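Local coordinates for 2-hydroxyisobutyryl-CoA synthetase (Aquincola tertiaricarbonis, PDB 6HDY), which belongs to the ANL clan of AMP-binding enzymes, pairing an AMP-binding domain with a C-terminal domain around an adenine nucleotide pocket, at residues S250-A255 against F465-V470; G296-Q301 against R357-L362; G343-W348 against G365-I370. All coordinates share one frame; numbering follows the deposited sequence.

In the fold
Along the chain, contact 1 closes a long loop, and contacts 2 and 3 are nested inside it with their own segments alternating. Contact 1 joins the loop between strand 246-249 and helix 258-268 to the loop before strand 470-471 of the C-terminal domain. Contact 2 pairs strands 297-299 and 361-362, and contact 3 pairs strands 340-347 and 366-369. The centres of contacts 1 and 3 are about 13 Å apart; both touch 8LQ, and Pro-253 packs on Ile-366 and Phe-367. Contact 2 lies about 15 Å from contact 3, centre to centre, Leu-362 meeting Thr-346 and Trp-348. Contacts 1 and 3 thus line one pocket, and contact 2 comes close, the Met-297 side chain about 4 Å from 8LQ.

Contact 1: residues S250-A255 against F465-V470; sequences SGEPGA and FKARRV. With 8LQ ([[(2~{R},3~{S},4~{R},5~{R})-5-(6-aminopurin-9-yl)-3,4-bis(oxidanyl)oxolan-2-yl]methoxy-oxidanyl-phosphoryl] (3~{S})-3-oxidanylbutanoate), chain C; 3HL ((3S)-3-hydroxybutanoic acid), chain B.
Glu-252 and Ala-467 meet where the AMP-binding domain of this ANL-clan fold faces its C-terminal domain. OE1 of Glu-252 accepts the backbone N-H of Ala-467 at 2.8 Å, with 158° at the hydrogen; the donor comes to the syn side of the carboxylate but 26° out of its plane. A water donates to the same OE1 at 2.9 Å and also to the carbonyl oxygen of Ala-467, so OE1 holds the N-H of Ala-467 directly and its carbonyl oxygen through the water. Glu-252 CG sits between the backbone N and the carbonyl carbon (chi1 52°), and the chain runs on extended. Ser-223, at the start of helix 222-234, binds OE2; with OE1 also held, this would limit the rotation of the carboxylate. Lys-466, also extended, has CG over the centre of the Phe-465 ring, 3.8 Å above the plane, and its CE passes the carbonyl oxygen of Gly-251 at 3.2 Å. Pro-253 CG rests 3.7 Å from the adenine atom C2 of 8LQ. The 3HL model overlaps the acyl end of 8LQ. In the 8LQ state, Lys-466 NZ donates to phosphoryl oxygen OAH at 2.7 Å and to acyl oxygen OAC at 3.0 Å.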
loop_
_atom_site.group_PDB
_atom_site.type_symbol
_atom_site.label_atom_id
_atom_site.label_comp_id
_atom_site.label_asym_id
_atom_site.label_seq_id
_atom_site.Cartn_x
_atom_site.Cartn_y
_atom_site.Cartn_z
ATOM N N SER A 250 -15.485 3.823 -4.289
ATOM C CA SER A 250 -15.209 5.204 -4.673
ATOM C C SER A 250 -14.213 5.188 -5.832
ATOM O O SER A 250 -13.625 4.140 -6.128
ATOM C CB SER A 250 -14.676 6.001 -3.485
ATOM O OG SER A 250 -13.307 5.719 -3.277
ATOM N N GLY A 251 -14.062 6.325 -6.503
ATOM C CA GLY A 251 -13.070 6.456 -7.557
ATOM C C GLY A 251 -13.598 6.743 -8.936
ATOM O O GLY A 251 -12.889 7.340 -9.743
ATOM N N GLU A 252 -14.846 6.328 -9.217
ATOM C CA GLU A 252 -15.461 6.441 -10.541
ATOM C C GLU A 252 -16.942 6.058 -10.441
ATOM O O GLU A 252 -17.303 5.380 -9.486
ATOM C CB GLU A 252 -14.770 5.442 -11.515
ATOM C CG GLU A 252 -14.719 4.019 -10.963
ATOM C CD GLU A 252 -14.348 2.909 -11.918
ATOM O OE1 GLU A 252 -13.829 3.201 -13.014
ATOM O OE2 GLU A 252 -14.550 1.734 -11.555
ATOM N N PRO A 253 -17.802 6.385 -11.437
ATOM C CA PRO A 253 -19.200 5.915 -11.379
ATOM C C PRO A 253 -19.278 4.376 -11.454
ATOM O O PRO A 253 -18.337 3.712 -11.903
ATOM C CB PRO A 253 -19.848 6.563 -12.620
ATOM C CG PRO A 253 -18.919 7.676 -13.017
ATOM C CD PRO A 253 -17.555 7.161 -12.671
ATOM N N GLY A 254 -20.400 3.822 -11.016
ATOM C CA GLY A 254 -20.613 2.383 -11.054
ATOM C C GLY A 254 -21.571 1.926 -9.981
ATOM O O GLY A 254 -22.582 1.290 -10.284
ATOM N N ALA A 255 -21.262 2.290 -8.727
ATOM C CA ALA A 255 -22.022 1.969 -7.523
ATOM C C ALA A 255 -23.424 2.602 -7.470
ATOM O O ALA A 255 -24.262 2.168 -6.675
ATOM C CB ALA A 255 -21.215 2.308 -6.292
ATOM N N PHE A 465 -8.186 -0.603 -10.868
ATOM C CA PHE A 465 -8.302 0.835 -10.643
ATOM C C PHE A 465 -9.521 1.413 -11.400
ATOM O O PHE A 465 -10.585 0.796 -11.353
ATOM C CB PHE A 465 -6.980 1.569 -10.967
ATOM C CG PHE A 465 -6.849 2.948 -10.342
ATOM C CD1 PHE A 465 -7.124 3.150 -8.993
ATOM C CD2 PHE A 465 -6.446 4.041 -11.105
ATOM C CE1 PHE A 465 -7.005 4.419 -8.419
ATOM C CE2 PHE A 465 -6.363 5.321 -10.538
ATOM C CZ PHE A 465 -6.618 5.495 -9.192
ATOM N N LYS A 466 -9.389 2.590 -12.043
ATOM C CA LYS A 466 -10.485 3.251 -12.737
ATOM C C LYS A 466 -10.537 2.839 -14.200
ATOM O O LYS A 466 -9.517 2.856 -14.892
ATOM C CB LYS A 466 -10.363 4.784 -12.624
ATOM C CG LYS A 466 -10.177 5.291 -11.197
ATOM C CD LYS A 466 -9.953 6.809 -11.148
ATOM C CE LYS A 466 -9.727 7.274 -9.712
ATOM N NZ LYS A 466 -9.862 8.750 -9.587
ATOM N N ALA A 467 -11.725 2.486 -14.672
ATOM C CA ALA A 467 -11.926 2.086 -16.058
ATOM C C ALA A 467 -11.837 3.300 -17.023
ATOM O O ALA A 467 -12.593 4.266 -16.884
ATOM C CB ALA A 467 -13.264 1.377 -16.206
ATOM N N ARG A 468 -10.894 3.244 -17.982
ATOM C CA ARG A 468 -10.708 4.293 -18.999
ATOM C C ARG A 468 -11.213 3.704 -20.319
ATOM O O ARG A 468 -10.459 3.051 -21.051
ATOM C CB ARG A 468 -9.237 4.762 -19.091
ATOM C CG ARG A 468 -8.490 4.943 -17.754
ATOM C CD ARG A 468 -8.890 6.183 -16.964
ATOM N NE ARG A 468 -7.972 6.412 -15.841
ATOM C CZ ARG A 468 -8.206 7.234 -14.818
ATOM N NH1 ARG A 468 -9.348 7.909 -14.744
ATOM N NH2 ARG A 468 -7.305 7.376 -13.855
ATOM N N ARG A 469 -12.518 3.863 -20.570
ATOM C CA ARG A 469 -13.176 3.244 -21.733
ATOM C C ARG A 469 -13.235 4.123 -22.974
ATOM O O ARG A 469 -13.543 3.616 -24.049
ATOM C CB ARG A 469 -14.578 2.715 -21.369
ATOM C CG ARG A 469 -14.475 1.532 -20.424
ATOM C CD ARG A 469 -15.783 0.811 -20.210
ATOM N NE ARG A 469 -15.583 -0.320 -19.301
ATOM C CZ ARG A 469 -15.899 -0.318 -18.013
ATOM N NH1 ARG A 469 -16.488 0.738 -17.468
ATOM N NH2 ARG A 469 -15.645 -1.378 -17.261
ATOM N N VAL A 470 -12.904 5.419 -22.848
ATOM C CA VAL A 470 -12.929 6.307 -24.004
ATOM C C VAL A 470 -11.548 6.415 -24.643
ATOM O O VAL A 470 -10.563 6.700 -23.956
ATOM C CB VAL A 470 -13.570 7.677 -23.697
ATOM C CG1 VAL A 470 -13.487 8.602 -24.906
ATOM C CG2 VAL A 470 -15.019 7.504 -23.267
HETATM N N9 8LQ C . -15.257 9.843 -8.643
HETATM C C8 8LQ C . -14.769 9.514 -7.436
HETATM N N7 8LQ C . -15.712 8.869 -6.756
HETATM C C5 8LQ C . -16.806 8.813 -7.533
HETATM C C6 8LQ C . -18.022 8.241 -7.384
HETATM N N6 8LQ C . -18.297 7.637 -6.239
HETATM N N1 8LQ C . -18.960 8.304 -8.348
HETATM C C2 8LQ C . -18.684 8.938 -9.562
HETATM N N3 8LQ C . -17.407 9.454 -9.723
HETATM C C4 8LQ C . -16.514 9.412 -8.705
HETATM C CAA 8LQ C . -9.927 9.272 -3.335
HETATM C CAZ 8LQ C . -11.351 8.793 -3.723
HETATM O OAE 8LQ C . -11.290 7.459 -4.219
HETATM C CAL 8LQ C . -12.001 9.686 -4.798
HETATM C CAS 8LQ C . -11.106 9.783 -6.040
HETATM O OAC 8LQ C . -11.077 8.860 -6.849
HETATM O OAQ 8LQ C . -10.311 10.912 -6.108
HETATM P PBC 8LQ C . -9.533 11.350 -7.436
HETATM O OAH 8LQ C . -8.485 10.184 -7.687
HETATM O OAD 8LQ C . -8.899 12.676 -7.333
HETATM O "O5'" 8LQ C . -10.650 11.372 -8.553
HETATM C "C5'" 8LQ C . -11.809 12.158 -8.282
HETATM C "C4'" 8LQ C . -12.779 12.036 -9.430
HETATM O "O4'" 8LQ C . -13.157 10.642 -9.594
HETATM C "C3'" 8LQ C . -14.010 12.734 -9.033
HETATM O "O3'" 8LQ C . -13.909 14.151 -9.348
HETATM C "C2'" 8LQ C . -15.044 12.009 -9.896
HETATM O "O2'" 8LQ C . -14.958 12.427 -11.316
HETATM C "C1'" 8LQ C . -14.580 10.577 -9.762
HETATM C CA 3HL B . -11.121 9.432 -5.136
HETATM C CB 3HL B . -10.025 9.992 -4.200
HETATM O OG1 3HL B . -10.410 10.020 -2.830
HETATM C CG2 3HL B . -8.765 9.184 -4.274
HETATM C C 3HL B . -12.306 9.016 -4.299
HETATM O OA 3HL B . -12.189 8.073 -3.528
HETATM O OB 3HL B . -13.368 9.860 -4.330
HETATM O O HOH W 1 -14.137 5.402 -14.847
#

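Contact 2: residues G296-Q301 against R357-L362; sequences GMLCWQ and RTYPRL. With SO4 (sulfate ion), chain E.
The carbonyl oxygen of Met-297 receives the N-H of Leu-362 at 2.7 Å in a nearly straight bond (178°), while CA of Arg-361 makes a C-H...O contact with it. Met-297 N returns a bond to Leu-362 O, completing an antiparallel hydrogen-bonded pair, and Cys-299 N bonds to Pro-360 O. Met-297 and Leu-362 share one face of the sheet, where CE of the first meets CD1 of the second at 3.9 Å. On the other face, Leu-298 divides its methyls: CD2 lies 3.7 Å from Arg-361 CG, and CD1 reaches both Arg-357 CB and, near the ring plane, the edge of Tyr-359. Trp-300 CA stands over the face of the Tyr-359 ring in a CH-pi contact, 3.8 Å from its centroid and 12° off the normal. Tyr-359 CE2 lies over one face of the indole, toward the rim, with the planes oblique at 40°. Arg-361 NH1 holds O2 of a sulfate, probably from the crystallisation liquor, at 2.9 Å, while NH2 bonds to the carbonyl oxygen of Asp-295. Strand 297-299 is the middle of a three-stranded antiparallel sheet, between 287-288 and 361-362; helices 36-40 and 141-157 touch Trp-300, and 36-40 and 43-64 touch Tyr-359.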
loop_
_atom_site.group_PDB
_atom_site.type_symbol
_atom_site.label_atom_id
_atom_site.label_comp_id
_atom_site.label_asym_id
_atom_site.label_seq_id
_atom_site.Cartn_x
_atom_site.Cartn_y
_atom_site.Cartn_z
ATOM N N GLY A 296 -27.537 5.739 -4.252
ATOM C CA GLY A 296 -26.863 7.021 -4.340
ATOM C C GLY A 296 -26.066 7.349 -3.092
ATOM O O GLY A 296 -25.559 6.451 -2.400
ATOM N N MET A 297 -25.942 8.654 -2.802
ATOM C CA MET A 297 -25.130 9.105 -1.680
ATOM C C MET A 297 -25.770 10.237 -0.936
ATOM O O MET A 297 -26.439 11.050 -1.542
ATOM C CB MET A 297 -23.752 9.587 -2.185
ATOM C CG MET A 297 -22.938 8.518 -2.895
ATOM S SD MET A 297 -21.273 9.037 -3.409
ATOM C CE MET A 297 -21.639 10.096 -4.751
ATOM N N LEU A 298 -25.515 10.330 0.369
ATOM C CA LEU A 298 -25.931 11.480 1.168
ATOM C C LEU A 298 -24.720 12.445 1.240
ATOM O O LEU A 298 -23.580 11.999 1.166
ATOM C CB LEU A 298 -26.297 11.049 2.598
ATOM C CG LEU A 298 -27.519 10.139 2.825
ATOM C CD1 LEU A 298 -27.896 10.142 4.280
ATOM C CD2 LEU A 298 -28.722 10.513 1.911
ATOM N N CYS A 299 -24.981 13.743 1.401
ATOM C CA CYS A 299 -23.970 14.783 1.564
ATOM C C CYS A 299 -23.850 15.010 3.052
ATOM O O CYS A 299 -24.698 15.687 3.621
ATOM C CB CYS A 299 -24.381 16.069 0.847
ATOM S SG CYS A 299 -24.666 15.874 -0.925
ATOM N N TRP A 300 -22.817 14.437 3.689
ATOM C CA TRP A 300 -22.560 14.584 5.122
ATOM C C TRP A 300 -21.999 15.994 5.362
ATOM O O TRP A 300 -20.797 16.192 5.503
ATOM C CB TRP A 300 -21.626 13.474 5.607
ATOM C CG TRP A 300 -22.185 12.094 5.443
ATOM C CD1 TRP A 300 -22.459 11.454 4.271
ATOM C CD2 TRP A 300 -22.446 11.145 6.490
ATOM N NE1 TRP A 300 -22.926 10.185 4.522
ATOM C CE2 TRP A 300 -22.913 9.959 5.873
ATOM C CE3 TRP A 300 -22.318 11.176 7.895
ATOM C CZ2 TRP A 300 -23.261 8.810 6.612
ATOM C CZ3 TRP A 300 -22.670 10.046 8.622
ATOM C CH2 TRP A 300 -23.131 8.880 7.987
ATOM N N GLN A 301 -22.928 16.975 5.356
ATOM C CA GLN A 301 -22.725 18.422 5.390
ATOM C C GLN A 301 -21.871 18.978 6.534
ATOM O O GLN A 301 -21.192 19.988 6.329
ATOM C CB GLN A 301 -24.083 19.138 5.353
ATOM C CG GLN A 301 -24.840 18.982 4.021
ATOM C CD GLN A 301 -24.102 19.522 2.812
ATOM O OE1 GLN A 301 -23.126 18.936 2.321
ATOM N NE2 GLN A 301 -24.591 20.619 2.261
ATOM N N ARG A 357 -31.424 10.224 8.239
ATOM C CA ARG A 357 -30.405 11.274 8.282
ATOM C C ARG A 357 -30.943 12.478 7.500
ATOM O O ARG A 357 -31.478 12.327 6.388
ATOM C CB ARG A 357 -29.049 10.780 7.748
ATOM C CG ARG A 357 -28.306 9.888 8.756
ATOM C CD ARG A 357 -27.071 9.236 8.164
ATOM N NE ARG A 357 -26.369 8.394 9.135
ATOM C CZ ARG A 357 -26.561 7.087 9.299
ATOM N NH1 ARG A 357 -25.854 6.416 10.184
ATOM N NH2 ARG A 357 -27.466 6.444 8.573
ATOM N N THR A 358 -30.860 13.664 8.112
ATOM C CA THR A 358 -31.393 14.910 7.540
ATOM C C THR A 358 -30.378 15.628 6.621
ATOM O O THR A 358 -30.075 16.807 6.824
ATOM C CB THR A 358 -31.837 15.802 8.689
ATOM O OG1 THR A 358 -30.731 15.904 9.567
ATOM C CG2 THR A 358 -33.066 15.262 9.443
ATOM N N TYR A 359 -29.868 14.917 5.604
ATOM C CA TYR A 359 -28.866 15.419 4.665
ATOM C C TYR A 359 -29.407 15.503 3.232
ATOM O O TYR A 359 -30.208 14.630 2.859
ATOM C CB TYR A 359 -27.660 14.441 4.607
ATOM C CG TYR A 359 -26.755 14.379 5.820
ATOM C CD1 TYR A 359 -26.247 15.541 6.399
ATOM C CD2 TYR A 359 -26.311 13.159 6.317
ATOM C CE1 TYR A 359 -25.354 15.486 7.470
ATOM C CE2 TYR A 359 -25.442 13.093 7.406
ATOM C CZ TYR A 359 -24.982 14.260 7.990
ATOM O OH TYR A 359 -24.154 14.193 9.082
ATOM N N PRO A 360 -28.856 16.415 2.367
ATOM C CA PRO A 360 -29.205 16.381 0.933
ATOM C C PRO A 360 -28.625 15.089 0.350
ATOM O O PRO A 360 -27.693 14.501 0.926
ATOM C CB PRO A 360 -28.475 17.598 0.348
ATOM C CG PRO A 360 -28.126 18.448 1.526
ATOM C CD PRO A 360 -27.866 17.474 2.630
ATOM N N ARG A 361 -29.194 14.633 -0.760
ATOM C CA ARG A 361 -28.833 13.378 -1.385
ATOM C C ARG A 361 -28.475 13.560 -2.860
ATOM O O ARG A 361 -28.999 14.446 -3.528
ATOM C CB ARG A 361 -30.047 12.420 -1.252
ATOM C CG ARG A 361 -29.803 10.961 -1.610
ATOM C CD ARG A 361 -31.045 10.135 -1.327
ATOM N NE ARG A 361 -30.755 8.696 -1.306
ATOM C CZ ARG A 361 -31.639 7.749 -1.001
ATOM N NH1 ARG A 361 -32.888 8.071 -0.681
ATOM N NH2 ARG A 361 -31.285 6.470 -1.034
ATOM N N LEU A 362 -27.620 12.671 -3.364
ATOM C CA LEU A 362 -27.254 12.499 -4.760
ATOM C C LEU A 362 -27.888 11.128 -5.097
ATOM O O LEU A 362 -27.228 10.089 -4.953
ATOM C CB LEU A 362 -25.728 12.514 -4.962
ATOM C CG LEU A 362 -24.947 13.678 -4.316
ATOM C CD1 LEU A 362 -23.452 13.579 -4.629
ATOM C CD2 LEU A 362 -25.489 15.042 -4.748
HETATM S S SO4 E . -35.805 6.348 -1.190
HETATM O O1 SO4 E . -35.813 7.649 -0.509
HETATM O O2 SO4 E . -34.492 5.709 -1.097
HETATM O O3 SO4 E . -36.790 5.465 -0.563
HETATM O O4 SO4 E . -36.134 6.551 -2.601
#

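Contact 3: residues G343-W348 against G365-I370; sequences GDLTLW and GIFGRI. With 8LQ ([[(2~{R},3~{S},4~{R},5~{R})-5-(6-aminopurin-9-yl)-3,4-bis(oxidanyl)oxolan-2-yl]methoxy-oxidanyl-phosphoryl] (3~{S})-3-oxidanylbutanoate), chain C.
Strands 344-347 and 366-369 run antiparallel, their axes at 163° and approaching to 4.7 Å, at one edge of the five-stranded antiparallel sheet of this AMP-binding fold. The second strand is weakly bonded: Leu-345 takes the N-H of Phe-367 on its carbonyl oxygen at 3.0 Å and gives its own N-H to Gly-368 O at 2.9 Å, consistent with a classic bulge, Phe-367 and Gly-368 opposite Leu-345. The backbone of Gly-368, at phi 150°, is by itself reason for a glycine there, and Ile-370 N bonds to Gly-343 O beyond it. Toward the start of the second segment, the hydroxyl OG1 of Thr-346 lies anti to the backbone N (chi1 -163°) and donates to Gly-365 O at 2.7 Å, coming from above the carbonyl plane. A water grips that same oxygen and also donates to Leu-347 O, giving Gly-365 O two donors.

Phe-367 is turned toward the first strand: its CD2 meets Leu-345 CD2 at 4.0 Å, and its CZ reaches Leu-347 CB. Arg-322 of strand 322-329 adds a cation-pi contact to this ring. Ile-366 takes the pocket side, its CB 3.6 Å from C2 of the 8LQ adenine, while its CG2 also packs against Asp-344 CB. Arg-369 faces Asp-344 through a long, purely electrostatic salt bridge, NE to OD1 3.8 Å, OD1 standing far off the plane of the guanidinium. One face of the Arg-369 guanidinium looks on the ribose, O2' over its centre and O3' shifted toward NH2. Asp-344 itself holds both ribose hydroxyls, one to each carboxylate oxygen: O2' donates to OD1, and O3' to OD2 at 2.6 Å.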
loop_
_atom_site.group_PDB
_atom_site.type_symbol
_atom_site.label_atom_id
_atom_site.label_comp_id
_atom_site.label_asym_id
_atom_site.label_seq_id
_atom_site.Cartn_x
_atom_site.Cartn_y
_atom_site.Cartn_z
ATOM N N GLY A 343 -15.767 19.679 -11.001
ATOM C CA GLY A 343 -15.858 19.539 -12.446
ATOM C C GLY A 343 -16.717 18.342 -12.814
ATOM O O GLY A 343 -16.700 17.893 -13.961
ATOM N N ASP A 344 -17.474 17.808 -11.828
ATOM C CA ASP A 344 -18.327 16.637 -11.983
ATOM C C ASP A 344 -19.762 17.048 -12.191
ATOM O O ASP A 344 -20.094 18.212 -11.989
ATOM C CB ASP A 344 -18.193 15.716 -10.762
ATOM C CG ASP A 344 -16.809 15.134 -10.613
ATOM O OD1 ASP A 344 -16.261 14.649 -11.617
ATOM O OD2 ASP A 344 -16.277 15.154 -9.489
ATOM N N LEU A 345 -20.615 16.102 -12.626
ATOM C CA LEU A 345 -22.031 16.361 -12.797
ATOM C C LEU A 345 -22.830 15.445 -11.881
ATOM O O LEU A 345 -22.534 14.253 -11.769
ATOM C CB LEU A 345 -22.467 16.214 -14.270
ATOM C CG LEU A 345 -23.809 16.820 -14.617
ATOM C CD1 LEU A 345 -23.730 18.332 -14.693
ATOM C CD2 LEU A 345 -24.341 16.261 -15.930
ATOM N N THR A 346 -23.829 16.018 -11.203
ATOM C CA THR A 346 -24.727 15.268 -10.319
ATOM C C THR A 346 -26.106 15.939 -10.283
ATOM O O THR A 346 -26.306 17.001 -10.865
ATOM C CB THR A 346 -24.114 15.115 -8.897
ATOM O OG1 THR A 346 -24.793 14.074 -8.194
ATOM C CG2 THR A 346 -24.182 16.400 -8.078
ATOM N N LEU A 347 -27.039 15.300 -9.589
ATOM C CA LEU A 347 -28.367 15.790 -9.282
ATOM C C LEU A 347 -28.486 15.599 -7.774
ATOM O O LEU A 347 -28.115 14.539 -7.245
ATOM C CB LEU A 347 -29.466 14.985 -10.012
ATOM C CG LEU A 347 -30.887 15.569 -9.904
ATOM C CD1 LEU A 347 -31.658 15.330 -11.166
ATOM C CD2 LEU A 347 -31.653 14.972 -8.747
ATOM N N TRP A 348 -29.028 16.615 -7.097
ATOM C CA TRP A 348 -29.257 16.584 -5.658
ATOM C C TRP A 348 -30.725 16.886 -5.320
ATOM O O TRP A 348 -31.381 17.664 -6.020
ATOM C CB TRP A 348 -28.249 17.469 -4.861
ATOM C CG TRP A 348 -28.435 18.975 -4.863
ATOM C CD1 TRP A 348 -29.099 19.739 -5.786
ATOM C CD2 TRP A 348 -27.833 19.895 -3.941
ATOM N NE1 TRP A 348 -29.007 21.072 -5.450
ATOM C CE2 TRP A 348 -28.241 21.195 -4.319
ATOM C CE3 TRP A 348 -26.994 19.743 -2.815
ATOM C CZ2 TRP A 348 -27.816 22.338 -3.631
ATOM C CZ3 TRP A 348 -26.613 20.871 -2.113
ATOM C CH2 TRP A 348 -27.007 22.153 -2.531
ATOM N N GLY A 365 -25.983 9.147 -7.600
ATOM C CA GLY A 365 -24.568 9.384 -7.362
ATOM C C GLY A 365 -24.069 10.474 -8.294
ATOM O O GLY A 365 -24.788 11.434 -8.593
ATOM N N ILE A 366 -22.867 10.280 -8.823
ATOM C CA ILE A 366 -22.201 11.223 -9.696
ATOM C C ILE A 366 -22.067 10.579 -11.064
ATOM O O ILE A 366 -21.560 9.456 -11.181
ATOM C CB ILE A 366 -20.864 11.703 -9.033
ATOM C CG1 ILE A 366 -21.173 12.564 -7.784
ATOM C CG2 ILE A 366 -19.929 12.444 -10.045
ATOM C CD1 ILE A 366 -20.090 12.740 -6.830
ATOM N N PHE A 367 -22.563 11.292 -12.093
ATOM C CA PHE A 367 -22.626 10.836 -13.480
ATOM C C PHE A 367 -21.268 10.721 -14.169
ATOM O O PHE A 367 -21.074 9.858 -15.022
ATOM C CB PHE A 367 -23.578 11.733 -14.289
ATOM C CG PHE A 367 -24.924 11.991 -13.637
ATOM C CD1 PHE A 367 -25.727 10.934 -13.215
ATOM C CD2 PHE A 367 -25.400 13.284 -13.478
ATOM C CE1 PHE A 367 -26.974 11.172 -12.630
ATOM C CE2 PHE A 367 -26.649 13.519 -12.891
ATOM C CZ PHE A 367 -27.426 12.462 -12.469
ATOM N N GLY A 368 -20.352 11.602 -13.805
ATOM C CA GLY A 368 -19.018 11.648 -14.389
ATOM C C GLY A 368 -18.454 13.047 -14.393
ATOM O O GLY A 368 -19.082 13.967 -13.871
ATOM N N ARG A 369 -17.259 13.200 -14.972
ATOM C CA ARG A 369 -16.533 14.466 -15.120
ATOM C C ARG A 369 -17.112 15.172 -16.341
ATOM O O ARG A 369 -17.249 14.548 -17.398
ATOM C CB ARG A 369 -15.029 14.177 -15.307
ATOM C CG ARG A 369 -14.114 15.357 -15.041
ATOM C CD ARG A 369 -12.831 14.928 -14.355
ATOM N NE ARG A 369 -12.763 15.420 -12.975
ATOM C CZ ARG A 369 -11.912 14.964 -12.060
ATOM N NH1 ARG A 369 -11.053 13.996 -12.366
ATOM N NH2 ARG A 369 -11.919 15.463 -10.828
ATOM N N ILE A 370 -17.496 16.453 -16.199
ATOM C CA ILE A 370 -18.066 17.233 -17.299
ATOM C C ILE A 370 -17.166 17.174 -18.558
ATOM O O ILE A 370 -17.694 17.089 -19.666
ATOM C CB ILE A 370 -18.428 18.675 -16.861
ATOM C CG1 ILE A 370 -19.567 18.657 -15.816
ATOM C CG2 ILE A 370 -18.803 19.575 -18.077
ATOM C CD1 ILE A 370 -19.760 19.945 -15.065
HETATM N N9 8LQ C . -15.257 9.843 -8.643
HETATM C C8 8LQ C . -14.769 9.514 -7.436
HETATM N N7 8LQ C . -15.712 8.869 -6.756
HETATM C C5 8LQ C . -16.806 8.813 -7.533
HETATM C C6 8LQ C . -18.022 8.241 -7.384
HETATM N N6 8LQ C . -18.297 7.637 -6.239
HETATM N N1 8LQ C . -18.960 8.304 -8.348
HETATM C C2 8LQ C . -18.684 8.938 -9.562
HETATM N N3 8LQ C . -17.407 9.454 -9.723
HETATM C C4 8LQ C . -16.514 9.412 -8.705
HETATM C CAA 8LQ C . -9.927 9.272 -3.335
HETATM C CAZ 8LQ C . -11.351 8.793 -3.723
HETATM O OAE 8LQ C . -11.290 7.459 -4.219
HETATM C CAL 8LQ C . -12.001 9.686 -4.798
HETATM C CAS 8LQ C . -11.106 9.783 -6.040
HETATM O OAC 8LQ C . -11.077 8.860 -6.849
HETATM O OAQ 8LQ C . -10.311 10.912 -6.108
HETATM P PBC 8LQ C . -9.533 11.350 -7.436
HETATM O OAH 8LQ C . -8.485 10.184 -7.687
HETATM O OAD 8LQ C . -8.899 12.676 -7.333
HETATM O "O5'" 8LQ C . -10.650 11.372 -8.553
HETATM C "C5'" 8LQ C . -11.809 12.158 -8.282
HETATM C "C4'" 8LQ C . -12.779 12.036 -9.430
HETATM O "O4'" 8LQ C . -13.157 10.642 -9.594
HETATM C "C3'" 8LQ C . -14.010 12.734 -9.033
HETATM O "O3'" 8LQ C . -13.909 14.151 -9.348
HETATM C "C2'" 8LQ C . -15.044 12.009 -9.896
HETATM O "O2'" 8LQ C . -14.958 12.427 -11.316
HETATM C "C1'" 8LQ C . -14.580 10.577 -9.762
HETATM O O HOH W 2 -27.416 11.955 -8.176
#